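Local coordinates for uncharacterized protein (Leptospira interrogans serogroup Icterohaemorrhagiae serovar copenhageni, PDB 6ULO) that is of unknown function but adopts a Rossmann-like alpha/beta fold and, in its full-length form, is predicted to carry a transmembrane helix, at residues 260-265 / 314-319; 53-58 / 276-281; 164-169 / 267-272; 243-248 / 285-290; 58-63 / 218-223. All coordinates share one frame; numbering follows the deposited sequence. Where two conformers were deposited one is given.

Contact 1: residues 260-265 / 314-319; sequences DLFPWS and GITVVD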
# COMPACT_ATOMS: atom_id res chain seq x y z
N ASP A 260 -2.50 -11.79 23.36
CA ASP A 260 -1.63 -12.16 24.49
C ASP A 260 -0.17 -12.21 24.06
O ASP A 260 0.72 -11.81 24.82
CB ASP A 260 -2.06 -13.49 25.12
CG ASP A 260 -1.99 -14.65 24.14
OD1 ASP A 260 -2.60 -14.55 23.03
OD2 ASP A 260 -1.31 -15.65 24.46
N LEU A 261 0.11 -12.71 22.86
CA LEU A 261 1.47 -12.75 22.34
C LEU A 261 1.86 -11.47 21.63
O LEU A 261 3.02 -11.04 21.69
CB LEU A 261 1.61 -13.87 21.31
CG LEU A 261 1.35 -15.27 21.84
CD1 LEU A 261 1.53 -16.23 20.65
CD2 LEU A 261 2.34 -15.62 22.98
N PHE A 262 0.88 -10.84 20.98
CA PHE A 262 1.10 -9.75 20.03
C PHE A 262 0.15 -8.62 20.40
O PHE A 262 -0.88 -8.41 19.74
CB PHE A 262 0.86 -10.25 18.60
CG PHE A 262 1.73 -11.40 18.22
CD1 PHE A 262 3.10 -11.26 18.14
CD2 PHE A 262 1.18 -12.65 17.97
CE1 PHE A 262 3.92 -12.35 17.78
CE2 PHE A 262 2.00 -13.74 17.63
CZ PHE A 262 3.36 -13.58 17.55
N PRO A 263 0.46 -7.86 21.44
CA PRO A 263 -0.51 -6.88 21.94
C PRO A 263 -0.79 -5.79 20.91
O PRO A 263 0.09 -5.39 20.13
CB PRO A 263 0.15 -6.32 23.21
CG PRO A 263 1.13 -7.38 23.65
CD PRO A 263 1.61 -8.02 22.35
N TRP A 264 -2.03 -5.31 20.88
CA TRP A 264 -2.38 -4.25 19.94
C TRP A 264 -1.72 -2.95 20.38
O TRP A 264 -1.66 -2.62 21.56
CB TRP A 264 -3.90 -4.09 19.86
CG TRP A 264 -4.54 -5.35 19.38
CD1 TRP A 264 -3.92 -6.39 18.75
CD2 TRP A 264 -5.90 -5.73 19.56
NE1 TRP A 264 -4.83 -7.37 18.48
CE2 TRP A 264 -6.05 -7.01 18.99
CE3 TRP A 264 -7.01 -5.12 20.17
CZ2 TRP A 264 -7.26 -7.69 18.99
CZ3 TRP A 264 -8.21 -5.80 20.16
CH2 TRP A 264 -8.34 -7.07 19.58
N SER A 265 -1.20 -2.20 19.42
CA SER A 265 -0.45 -1.00 19.75
C SER A 265 -1.32 -0.02 20.53
O SER A 265 -2.51 0.12 20.24
CB SER A 265 0.01 -0.32 18.46
OG SER A 265 0.74 -1.25 17.68
N GLY A 314 3.64 -2.86 20.51
CA GLY A 314 2.85 -3.68 19.61
C GLY A 314 3.43 -3.83 18.21
O GLY A 314 2.70 -3.67 17.23
N ILE A 315 4.72 -4.10 18.10
CA ILE A 315 5.36 -4.33 16.82
C ILE A 315 6.37 -5.47 16.95
O ILE A 315 7.08 -5.57 17.96
CB ILE A 315 5.94 -3.02 16.24
CG1 ILE A 315 6.60 -3.27 14.87
CG2 ILE A 315 6.92 -2.37 17.24
CD1 ILE A 315 6.89 -1.99 14.08
N THR A 316 6.44 -6.31 15.92
CA THR A 316 7.31 -7.48 15.85
C THR A 316 8.20 -7.37 14.62
O THR A 316 7.78 -6.86 13.57
CB THR A 316 6.42 -8.74 15.77
OG1 THR A 316 5.81 -8.97 17.05
CG2 THR A 316 7.16 -9.97 15.37
N VAL A 317 9.45 -7.83 14.76
CA VAL A 317 10.33 -8.10 13.63
C VAL A 317 10.44 -9.61 13.52
O VAL A 317 10.86 -10.27 14.48
CB VAL A 317 11.72 -7.49 13.85
CG1 VAL A 317 12.65 -7.84 12.69
CG2 VAL A 317 11.64 -5.99 14.13
N VAL A 318 10.11 -10.17 12.36
CA VAL A 318 10.37 -11.59 12.13
C VAL A 318 11.79 -11.69 11.59
O VAL A 318 12.04 -11.46 10.39
CB VAL A 318 9.36 -12.25 11.19
CG1 VAL A 318 9.78 -13.69 10.90
CG2 VAL A 318 7.96 -12.22 11.80
N ASP A 319 12.73 -11.99 12.49
CA ASP A 319 14.14 -12.05 12.17
C ASP A 319 14.70 -13.46 12.31
O ASP A 319 15.90 -13.65 12.10
CB ASP A 319 14.94 -11.05 13.02
CG ASP A 319 14.63 -11.14 14.51
OD1 ASP A 319 13.88 -12.05 14.94
OD2 ASP A 319 15.11 -10.26 15.26
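Phe262 and Thr316 meet obliquely, the threonine hydroxyl sitting at the rim of the ring. Thr316 OG1 lies near the ring plane, 3.7 Å from Phe262 CD1, so it meets the edge of the aromatic group. The phenyl reaches this position because Phe262 CG stands beside its backbone N and anti to the carbonyl carbon (chi1 -58°). Leu261 CB rests over one face of the same ring, offset toward its rim. The polar end of Thr316 is satisfied elsewhere: OG1 is hydrogen-bonded to His277 NE2, and the same imidazole takes Pro263 O through ND1, tying both segments to the strand that runs next to 315-318.

Just before strand 315-318, the backbone of Gly314 meets Pro263 O and the Ser265 side chain. Pro263 O lies 3.3 Å from Gly314 CA, and Ser265 OG comes to 3.1 Å from Gly314 O, although its strongest polar partner is Asn313 O. Gly314 has positive phi (81°). With Ile315 it forms a G1 beta bulge facing Asp310.

The contact lies where the loop 260-265 meets the start of strand 315-318, next to the outermost strand 307-310: Gly314 and Thr316 bond through their backbones to Tyr278 in strand 277-282, while Phe262 packs on Leu300, Met303 and Val304 of helix 299-306 and on Val309 of strand 307-310.

Contact 2: residues 53-58 / 276-281; sequences LDLLIP and FHYCVQ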
# COMPACT_ATOMS: atom_id res chain seq x y z
N LEU A 53 0.64 3.44 12.19
CA LEU A 53 1.63 3.21 11.14
C LEU A 53 2.94 3.90 11.44
O LEU A 53 3.97 3.50 10.91
CB LEU A 53 1.08 3.64 9.78
CG LEU A 53 -0.11 2.80 9.31
CD1 LEU A 53 -0.85 3.53 8.18
CD2 LEU A 53 0.36 1.41 8.86
N ASP A 54 2.93 4.94 12.29
CA ASP A 54 4.17 5.60 12.64
C ASP A 54 5.18 4.67 13.29
O ASP A 54 6.38 4.95 13.25
CB ASP A 54 3.92 6.80 13.56
CG ASP A 54 3.17 6.44 14.84
OD1 ASP A 54 2.03 5.92 14.76
OD2 ASP A 54 3.73 6.68 15.93
N LEU A 55 4.73 3.55 13.88
CA LEU A 55 5.68 2.59 14.44
C LEU A 55 6.59 2.01 13.36
O LEU A 55 7.65 1.48 13.67
CB LEU A 55 4.95 1.45 15.13
CG LEU A 55 4.14 1.89 16.36
CD1 LEU A 55 3.29 0.70 16.83
CD2 LEU A 55 5.06 2.38 17.48
N LEU A 56 6.19 2.10 12.09
CA LEU A 56 6.99 1.56 11.00
C LEU A 56 8.15 2.47 10.62
O LEU A 56 9.07 1.99 9.95
CB LEU A 56 6.11 1.39 9.77
CG LEU A 56 4.95 0.42 9.92
CD1 LEU A 56 4.07 0.48 8.70
CD2 LEU A 56 5.44 -1.01 10.20
N ILE A 57 8.10 3.77 10.98
CA ILE A 57 9.08 4.72 10.47
C ILE A 57 10.52 4.24 10.58
O ILE A 57 11.23 4.27 9.57
CB ILE A 57 8.86 6.11 11.07
CG1 ILE A 57 7.51 6.68 10.62
CG2 ILE A 57 10.04 7.04 10.67
CD1 ILE A 57 7.12 7.94 11.40
N PRO A 58 11.02 3.80 11.73
CA PRO A 58 12.44 3.44 11.80
C PRO A 58 12.79 2.23 10.96
O PRO A 58 13.96 2.08 10.59
CB PRO A 58 12.69 3.17 13.29
CG PRO A 58 11.35 3.18 13.96
CD PRO A 58 10.35 3.84 13.05
N PHE A 276 -4.56 -3.35 16.28
CA PHE A 276 -3.69 -4.17 15.45
C PHE A 276 -2.32 -4.24 16.10
O PHE A 276 -1.91 -3.31 16.83
CB PHE A 276 -3.53 -3.55 14.04
CG PHE A 276 -4.74 -3.69 13.19
CD1 PHE A 276 -5.01 -4.90 12.55
CD2 PHE A 276 -5.61 -2.63 13.05
CE1 PHE A 276 -6.16 -5.03 11.79
CE2 PHE A 276 -6.74 -2.75 12.29
CZ PHE A 276 -7.03 -3.96 11.67
N HIS A 277 -1.62 -5.33 15.82
CA HIS A 277 -0.19 -5.46 16.07
C HIS A 277 0.52 -5.40 14.72
O HIS A 277 0.02 -5.94 13.73
CB HIS A 277 0.06 -6.80 16.78
CG HIS A 277 1.48 -7.00 17.22
ND1 HIS A 277 1.89 -6.74 18.52
CD2 HIS A 277 2.56 -7.50 16.58
CE1 HIS A 277 3.17 -7.04 18.63
NE2 HIS A 277 3.60 -7.51 17.47
N TYR A 278 1.66 -4.70 14.68
CA TYR A 278 2.37 -4.43 13.43
C TYR A 278 3.54 -5.40 13.31
O TYR A 278 4.10 -5.84 14.33
CB TYR A 278 2.85 -2.96 13.43
CG TYR A 278 1.67 -2.04 13.40
CD1 TYR A 278 1.25 -1.44 12.21
CD2 TYR A 278 0.91 -1.79 14.56
CE1 TYR A 278 0.11 -0.65 12.18
CE2 TYR A 278 -0.23 -1.01 14.54
CZ TYR A 278 -0.62 -0.44 13.34
OH TYR A 278 -1.75 0.32 13.30
N CYS A 279 3.96 -5.70 12.09
CA CYS A 279 5.03 -6.66 11.91
C CYS A 279 5.81 -6.32 10.64
O CYS A 279 5.23 -6.07 9.57
CB CYS A 279 4.45 -8.06 11.82
SG CYS A 279 5.64 -9.38 11.56
N VAL A 280 7.14 -6.32 10.75
CA VAL A 280 8.02 -6.24 9.58
C VAL A 280 8.87 -7.52 9.51
O VAL A 280 9.08 -8.21 10.52
CB VAL A 280 8.90 -4.97 9.57
CG1 VAL A 280 8.01 -3.78 9.55
CG2 VAL A 280 9.82 -4.95 10.77
N GLN A 281 9.37 -7.81 8.32
CA GLN A 281 10.10 -9.05 8.07
C GLN A 281 10.84 -8.86 6.77
O GLN A 281 10.24 -8.45 5.77
CB GLN A 281 9.11 -10.21 7.93
CG GLN A 281 9.72 -11.53 7.52
CD GLN A 281 8.71 -12.67 7.49
OE1 GLN A 281 7.49 -12.43 7.42
NE2 GLN A 281 9.21 -13.90 7.54
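Three leucines from the 53-56 turn press on Tyr278 and Val280, and every contact between the two segments is apolar. Leu53 and Leu55 both cross the tyrosine at about a right angle. Leu53 CD2 comes in at the ring edge, near its plane, 3.9 Å from Tyr278 CE1; Leu55 CD1 comes in obliquely, 4.1 Å from Tyr278 CD2. Further along, Leu56 and Val280 slide past each other in opposite directions, with Leu56 CD2 3.8 Å from Val280 CG1. That methyl of Val280 is beside its backbone N (chi1 -60°), turned to the leucine.

The polar part falls just outside the pair. Tyr278 OH is hydrogen-bonded to Arg52 N, which holds the ring by its far end while leucines flank it. Within the turn, Leu56 N bonds to Leu53 O at 2.9 Å, and this 3-10 bond fixes the spacing of Leu53 and Leu56.

Leu56 also touches Val252 of strand 249-255 and Ile78 of helix 74-82. A short helical segment laid over one face of a central sheet, sealed by aliphatic and aromatic side chains, is the layered packing of Rossmann-like alpha/beta folds, consistent with this protein's family.

Contact 3: residues 164-169 / 267-272; sequences SKKYNY and GSEIST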
# COMPACT_ATOMS: atom_id res chain seq x y z
N SER A 164 -1.07 12.34 13.57
CA SER A 164 0.21 12.97 13.28
C SER A 164 0.61 13.94 14.38
O SER A 164 1.79 14.05 14.72
CB SER A 164 0.13 13.71 11.94
OG SER A 164 -0.56 14.94 12.11
N LYS A 165 -0.36 14.65 14.96
CA LYS A 165 -0.04 15.55 16.07
C LYS A 165 0.11 14.79 17.37
O LYS A 165 1.00 15.11 18.17
CB LYS A 165 -1.11 16.62 16.19
CG LYS A 165 -1.12 17.53 15.00
CD LYS A 165 -1.98 18.75 15.24
CE LYS A 165 -1.61 19.85 14.25
NZ LYS A 165 -2.43 21.10 14.50
N LYS A 166 -0.74 13.79 17.60
CA LYS A 166 -0.73 13.05 18.87
C LYS A 166 0.59 12.34 19.07
O LYS A 166 1.13 12.32 20.18
CB LYS A 166 -1.89 12.06 18.88
CG LYS A 166 -1.91 11.12 20.08
CD LYS A 166 -3.15 10.22 20.03
CE LYS A 166 -3.19 9.26 21.22
NZ LYS A 166 -4.39 8.38 21.13
N TYR A 167 1.12 11.73 18.00
CA TYR A 167 2.37 11.00 18.08
C TYR A 167 3.53 11.77 17.50
O TYR A 167 4.64 11.23 17.45
CB TYR A 167 2.24 9.61 17.45
CG TYR A 167 1.20 8.79 18.16
CD1 TYR A 167 1.47 8.26 19.43
CD2 TYR A 167 -0.06 8.57 17.62
CE1 TYR A 167 0.52 7.51 20.09
CE2 TYR A 167 -1.00 7.83 18.30
CZ TYR A 167 -0.72 7.30 19.52
OH TYR A 167 -1.68 6.57 20.16
N ASN A 168 3.31 13.01 17.06
CA ASN A 168 4.40 13.90 16.64
C ASN A 168 5.25 13.26 15.55
O ASN A 168 6.46 13.08 15.70
CB ASN A 168 5.27 14.38 17.81
CG ASN A 168 6.25 15.50 17.40
OD1 ASN A 168 6.03 16.19 16.39
ND2 ASN A 168 7.33 15.66 18.15
N TYR A 169 4.62 12.99 14.42
CA TYR A 169 5.36 12.49 13.27
C TYR A 169 4.82 13.14 12.00
O TYR A 169 3.70 13.63 11.95
CB TYR A 169 5.30 10.96 13.14
CG TYR A 169 3.93 10.40 12.85
CD1 TYR A 169 3.54 10.07 11.54
CD2 TYR A 169 3.03 10.14 13.90
CE1 TYR A 169 2.30 9.51 11.29
CE2 TYR A 169 1.78 9.61 13.66
CZ TYR A 169 1.42 9.28 12.34
OH TYR A 169 0.19 8.71 12.07
N GLY A 267 -3.23 3.17 21.26
CA GLY A 267 -3.84 4.08 20.33
C GLY A 267 -4.61 3.41 19.22
O GLY A 267 -5.22 4.12 18.42
N SER A 268 -4.63 2.07 19.16
CA SER A 268 -5.32 1.37 18.09
C SER A 268 -6.82 1.61 18.10
O SER A 268 -7.49 1.32 17.10
CB SER A 268 -5.09 -0.14 18.20
OG SER A 268 -3.76 -0.49 17.92
N GLU A 269 -7.36 2.08 19.22
CA GLU A 269 -8.80 2.12 19.42
C GLU A 269 -9.50 3.23 18.66
O GLU A 269 -10.73 3.28 18.69
CB GLU A 269 -9.10 2.30 20.91
CG GLU A 269 -8.74 3.70 21.47
CD GLU A 269 -7.27 3.86 21.85
OE1 GLU A 269 -6.50 2.88 21.77
OE2 GLU A 269 -6.89 5.01 22.24
N ILE A 270 -8.76 4.12 17.99
CA ILE A 270 -9.40 5.23 17.29
C ILE A 270 -10.28 4.73 16.14
O ILE A 270 -11.45 5.12 16.02
CB ILE A 270 -8.36 6.26 16.81
CG1 ILE A 270 -7.54 6.80 17.98
CG2 ILE A 270 -9.05 7.38 16.07
CD1 ILE A 270 -8.31 7.66 18.94
N SER A 271 -9.74 3.86 15.29
CA SER A 271 -10.42 3.46 14.07
C SER A 271 -10.99 2.05 14.13
O SER A 271 -11.72 1.66 13.21
CB SER A 271 -9.47 3.54 12.86
OG SER A 271 -8.97 4.85 12.64
N THR A 272 -10.65 1.26 15.15
CA THR A 272 -11.12 -0.12 15.19
C THR A 272 -11.15 -0.59 16.63
O THR A 272 -10.41 -0.10 17.48
CB THR A 272 -10.23 -1.07 14.37
OG1 THR A 272 -10.85 -2.36 14.31
CG2 THR A 272 -8.85 -1.22 15.01
O HOH W 1 -4.31 6.87 18.84
O HOH W 2 -4.66 6.53 23.19
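Lys166 and Tyr167 make a water-mediated surface contact with the loop at Gly267 and Glu269, joining the end of helix 139-166 to the long connection between strands 249-255 and 277-282. Direct touching is slight: Tyr167 OH lies 3.3 Å from Gly267 CA. Around that point a water accepts from Lys166 NZ at 2.7 Å and donates to Gly267 O at 2.9 Å; it also bonds to Tyr167 OH, lying at the edge of the ring and in its plane. A second water accepts from Lys166 NZ and donates to Glu269 OE2. The charges themselves stay beyond salt-bridge range, with Lys166 NZ 4.3 Å from Glu269 OE2; this second water bridges them, and any direct attraction is probably modest.

Both side chains leave the helix where it ends in a Schellman motif. Asn168 is the C-prime residue with positive phi, and Tyr169 N bonds to Ser164 O at 3.0 Å. From here Lys166 runs out fully extended, all four torsions near 180°, alongside Tyr167, and its CG lies 3.8 Å above one face of the tyrosine ring, toward the rim. The ring also makes a cation-pi contact with Arg52.

Gly267 has positive phi (94°), which goes with its close approach to the tyrosine hydroxyl. On the helix side of the same loop, Ile270 packs on Thr159 and Met162 of helix 139-166.

Contact 4: residues 243-248 / 285-290; sequences LPVSES and NFQKWL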
# COMPACT_ATOMS: atom_id res chain seq x y z
N LEU A 243 9.76 -12.40 -6.73
CA LEU A 243 10.05 -10.96 -6.63
C LEU A 243 11.55 -10.75 -6.52
O LEU A 243 12.20 -11.38 -5.66
CB LEU A 243 9.39 -10.34 -5.40
CG LEU A 243 7.87 -10.27 -5.41
CD1 LEU A 243 7.39 -9.78 -4.04
CD2 LEU A 243 7.33 -9.36 -6.54
N PRO A 244 12.14 -9.85 -7.33
CA PRO A 244 13.52 -9.41 -7.08
C PRO A 244 13.51 -8.47 -5.88
O PRO A 244 12.66 -7.59 -5.79
CB PRO A 244 13.88 -8.68 -8.38
CG PRO A 244 12.57 -8.14 -8.86
CD PRO A 244 11.51 -9.14 -8.45
N VAL A 245 14.44 -8.69 -4.95
CA VAL A 245 14.44 -7.95 -3.69
C VAL A 245 15.85 -7.50 -3.34
O VAL A 245 16.84 -8.04 -3.83
CB VAL A 245 13.84 -8.78 -2.53
CG1 VAL A 245 12.43 -9.19 -2.87
CG2 VAL A 245 14.69 -10.02 -2.26
N SER A 246 15.92 -6.44 -2.53
CA SER A 246 17.15 -5.96 -1.93
C SER A 246 17.38 -6.68 -0.60
O SER A 246 16.46 -7.24 -0.02
CB SER A 246 17.08 -4.44 -1.71
OG SER A 246 16.04 -4.05 -0.80
N GLU A 247 18.63 -6.64 -0.13
CA GLU A 247 18.95 -7.22 1.18
C GLU A 247 18.09 -6.62 2.28
O GLU A 247 17.70 -7.32 3.23
CB GLU A 247 20.44 -7.00 1.49
CG GLU A 247 20.93 -7.69 2.76
CD GLU A 247 20.62 -6.94 4.06
OE1 GLU A 247 20.44 -5.70 4.03
OE2 GLU A 247 20.55 -7.61 5.12
N SER A 248 17.78 -5.34 2.18
CA SER A 248 17.06 -4.63 3.24
C SER A 248 15.55 -4.62 3.03
O SER A 248 14.82 -4.16 3.90
CB SER A 248 17.55 -3.19 3.32
OG SER A 248 17.27 -2.53 2.10
N ASN A 285 13.76 -13.23 4.15
CA ASN A 285 13.37 -14.11 5.25
C ASN A 285 11.99 -14.71 4.99
O ASN A 285 11.78 -15.92 5.13
CB ASN A 285 13.41 -13.31 6.57
CG ASN A 285 13.00 -14.15 7.79
OD1 ASN A 285 11.83 -14.45 7.96
ND2 ASN A 285 13.97 -14.50 8.64
N PHE A 286 11.05 -13.89 4.54
CA PHE A 286 9.72 -14.38 4.23
C PHE A 286 9.76 -15.45 3.14
O PHE A 286 9.03 -16.43 3.22
CB PHE A 286 8.85 -13.19 3.81
CG PHE A 286 7.38 -13.51 3.63
CD1 PHE A 286 6.69 -14.30 4.54
CD2 PHE A 286 6.68 -12.94 2.56
CE1 PHE A 286 5.33 -14.53 4.39
CE2 PHE A 286 5.31 -13.15 2.41
CZ PHE A 286 4.62 -13.95 3.34
N GLN A 287 10.63 -15.28 2.14
CA GLN A 287 10.77 -16.28 1.08
C GLN A 287 11.23 -17.63 1.64
O GLN A 287 10.78 -18.67 1.17
CB GLN A 287 11.73 -15.77 0.00
CG GLN A 287 11.12 -14.62 -0.81
CD GLN A 287 12.17 -13.94 -1.69
OE1 GLN A 287 13.34 -13.98 -1.38
NE2 GLN A 287 11.74 -13.35 -2.80
N LYS A 288 12.08 -17.62 2.67
CA LYS A 288 12.44 -18.86 3.36
C LYS A 288 11.21 -19.51 3.99
O LYS A 288 11.00 -20.72 3.87
CB LYS A 288 13.51 -18.62 4.43
CG LYS A 288 14.83 -18.07 3.96
CD LYS A 288 15.75 -17.80 5.18
CE LYS A 288 17.15 -17.43 4.77
NZ LYS A 288 17.87 -18.53 4.05
N TRP A 289 10.41 -18.73 4.73
CA TRP A 289 9.22 -19.31 5.35
C TRP A 289 8.29 -19.90 4.30
O TRP A 289 7.77 -21.01 4.46
CB TRP A 289 8.49 -18.26 6.20
CG TRP A 289 9.23 -17.98 7.46
CD1 TRP A 289 10.17 -16.99 7.68
CD2 TRP A 289 9.07 -18.65 8.71
NE1 TRP A 289 10.62 -17.05 8.99
CE2 TRP A 289 9.95 -18.06 9.63
CE3 TRP A 289 8.27 -19.72 9.13
CZ2 TRP A 289 10.07 -18.50 10.94
CZ3 TRP A 289 8.38 -20.15 10.44
CH2 TRP A 289 9.27 -19.54 11.32
N LEU A 290 8.10 -19.19 3.19
CA LEU A 290 7.17 -19.66 2.16
C LEU A 290 7.69 -20.90 1.45
O LEU A 290 6.88 -21.66 0.91
CB LEU A 290 6.92 -18.53 1.16
CG LEU A 290 6.17 -17.31 1.70
CD1 LEU A 290 6.08 -16.31 0.57
CD2 LEU A 290 4.80 -17.74 2.19
O HOH W 3 13.47 -13.63 -5.42
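Gln287 reaches from helix 283-291 to Leu243 and Val245 with the amide at the end of its side chain. NE2 stands 3.5 Å from Leu243 O and 4.2 Å from Val245 CG1, and both approach the nitrogen from the same side. A water links the first pair: it donates to Leu243 O at 2.6 Å, and accepts from Gln287 NE2 at 3.2 Å in a weak bond. The firmer partner of this nitrogen is Ile240 O, near the end of helix 234-241, to which NE2 is hydrogen-bonded.

The amide gets there because the chain is stretched beyond CG (chi2 169°), with CG itself beside the backbone N. Farther out, Gln287 packs on Leu241, and its neighbours Phe286 and Leu290 lie on Ile240, so helix 283-291 is seated against helix 234-241. On the other side, Pro244 bonds through its backbone to Val218, and Val245 O accepts from Lys217 NZ; these hold the 243-246 strip beside strand 218-222.

The hydrogen bond to Ile240 O orients the amide as a donor, while Leu243 O is reached weakly, through the water. The contact is therefore a neutral, partly hydrated link from the Gln287 amide to backbone carbonyls at the end of helix 234-241 and in the loop after it.

Contact 5: residues 58-63 / 218-223; sequences PHVQNL and VGIIYF
Leu63 and Ile220 meet without any aromatic ring between them; the flat group touched is the peptide after Gly219, whose O is 3.9 Å from Leu63 CD1. The rings of strand 218-222 and its end point elsewhere, Tyr222 onto Ile78 and Val252 and Phe223 onto Val251. This is helix-on-sheet packing of a Rossmann-like fold, the end of helix 57-60 lying against a strand that bonds to 66-69 and 249-255.

Ile220 crosses Val60 and Leu63 at about a right angle. Its CG1 stands beside the backbone N (chi1 -66°), which sends the ethyl arm toward the helix. Leu63 is brought back to the strand by a type II turn from Val60, closed by Leu63 N to Val60 O at 3.1 Å. Ile220 also touches Ile78 and Ala82 of helix 74-82, and Leu63 touches Leu250 of strand 249-255, so both have further apolar neighbours. Leu63 CD1 lies 3.9 Å from Ile220 CG1, while the tip of the isoleucine, CD1, rests 3.8 Å from Val60 CB.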
# COMPACT_ATOMS: atom_id res chain seq x y z
N PRO A 58 11.02 3.80 11.73
CA PRO A 58 12.44 3.44 11.80
C PRO A 58 12.79 2.23 10.96
O PRO A 58 13.96 2.08 10.59
CB PRO A 58 12.69 3.17 13.29
CG PRO A 58 11.35 3.18 13.96
CD PRO A 58 10.35 3.84 13.05
N HIS A 59 11.81 1.38 10.66
CA HIS A 59 12.04 0.21 9.81
C HIS A 59 12.03 0.53 8.33
O HIS A 59 12.84 -0.02 7.58
CB HIS A 59 10.98 -0.84 10.13
CG HIS A 59 11.03 -1.30 11.54
ND1 HIS A 59 12.00 -2.18 11.99
CD2 HIS A 59 10.28 -0.97 12.62
CE1 HIS A 59 11.83 -2.37 13.28
NE2 HIS A 59 10.80 -1.65 13.69
N VAL A 60 11.09 1.36 7.88
CA VAL A 60 10.94 1.58 6.45
C VAL A 60 11.66 2.81 5.92
O VAL A 60 11.80 2.94 4.70
CB VAL A 60 9.45 1.63 6.04
CG1 VAL A 60 8.74 0.36 6.43
CG2 VAL A 60 8.76 2.86 6.64
N GLN A 61 12.09 3.74 6.78
CA GLN A 61 12.62 4.99 6.27
C GLN A 61 13.79 4.75 5.33
O GLN A 61 14.70 3.96 5.61
CB GLN A 61 13.01 5.93 7.40
CG GLN A 61 14.08 5.40 8.33
CD GLN A 61 14.30 6.34 9.49
OE1 GLN A 61 13.80 7.46 9.48
NE2 GLN A 61 15.04 5.89 10.50
N ASN A 62 13.73 5.39 4.15
CA ASN A 62 14.82 5.37 3.18
C ASN A 62 15.11 4.01 2.57
O ASN A 62 16.14 3.85 1.93
CB ASN A 62 16.10 5.99 3.74
CG ASN A 62 15.88 7.40 4.17
OD1 ASN A 62 15.23 8.17 3.47
ND2 ASN A 62 16.42 7.76 5.33
N LEU A 63 14.23 3.01 2.70
CA LEU A 63 14.50 1.72 2.04
C LEU A 63 14.55 1.83 0.52
O LEU A 63 15.24 1.04 -0.12
CB LEU A 63 13.45 0.69 2.44
CG LEU A 63 13.59 0.12 3.83
CD1 LEU A 63 12.47 -0.89 4.04
CD2 LEU A 63 14.94 -0.53 4.04
N VAL A 218 12.11 -4.90 -5.47
CA VAL A 218 11.11 -4.48 -4.48
C VAL A 218 11.83 -4.09 -3.20
O VAL A 218 12.67 -4.85 -2.69
CB VAL A 218 10.10 -5.61 -4.21
CG1 VAL A 218 9.11 -5.20 -3.10
CG2 VAL A 218 9.37 -5.98 -5.46
N GLY A 219 11.48 -2.91 -2.67
CA GLY A 219 11.92 -2.49 -1.35
C GLY A 219 10.96 -2.75 -0.22
O GLY A 219 11.38 -3.04 0.92
N ILE A 220 9.67 -2.64 -0.51
CA ILE A 220 8.63 -2.89 0.49
C ILE A 220 7.46 -3.57 -0.20
O ILE A 220 7.04 -3.13 -1.28
CB ILE A 220 8.12 -1.57 1.12
CG1 ILE A 220 9.21 -0.87 1.94
CG2 ILE A 220 6.87 -1.87 2.02
CD1 ILE A 220 8.80 0.46 2.48
N ILE A 221 6.93 -4.62 0.42
CA ILE A 221 5.62 -5.13 0.06
C ILE A 221 4.71 -5.06 1.28
O ILE A 221 5.06 -5.56 2.36
CB ILE A 221 5.68 -6.52 -0.61
CG1 ILE A 221 4.30 -6.90 -1.14
CG2 ILE A 221 6.27 -7.60 0.32
CD1 ILE A 221 4.33 -8.02 -2.16
N TYR A 222 3.56 -4.39 1.13
CA TYR A 222 2.62 -4.17 2.23
C TYR A 222 1.37 -5.02 2.01
O TYR A 222 0.72 -4.92 0.96
CB TYR A 222 2.26 -2.68 2.30
CG TYR A 222 1.05 -2.37 3.18
CD1 TYR A 222 1.16 -2.26 4.59
CD2 TYR A 222 -0.20 -2.18 2.62
CE1 TYR A 222 0.04 -1.95 5.36
CE2 TYR A 222 -1.31 -1.85 3.40
CZ TYR A 222 -1.18 -1.75 4.77
OH TYR A 222 -2.28 -1.45 5.52
N PHE A 223 1.05 -5.86 2.99
CA PHE A 223 -0.10 -6.75 2.95
C PHE A 223 -1.26 -6.32 3.82
O PHE A 223 -2.25 -7.03 3.86
CB PHE A 223 0.29 -8.16 3.37
CG PHE A 223 1.31 -8.81 2.46
CD1 PHE A 223 1.11 -8.89 1.08
CD2 PHE A 223 2.47 -9.38 2.99
CE1 PHE A 223 2.05 -9.54 0.25
CE2 PHE A 223 3.40 -10.03 2.16
CZ PHE A 223 3.18 -10.10 0.82

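In the fold
Contacts 1, 2 and 5 all reach one eight-stranded mixed sheet. Contact 1 and contact 2 lie about 9 Å apart between centres, on the adjacent strands 315-318 and 277-282; contact 5, its centre about 10 Å from that of contact 2, uses strand 218-222 and shares Pro58 and helix 57-60 with it. Contact 3 is at the periphery, about 30 Å from contact 4 between centres, with nearest atoms about 20 Å apart. Contact 4 adjoins contact 5, their centres about 12 Å apart. Along the chain, contacts 3 and 5 are nested inside the loop closed by contact 2, while contact 1 crosses contacts 2, 3 and 4. Segments far apart in sequence thus interlock in one compact Rossmann-like unit.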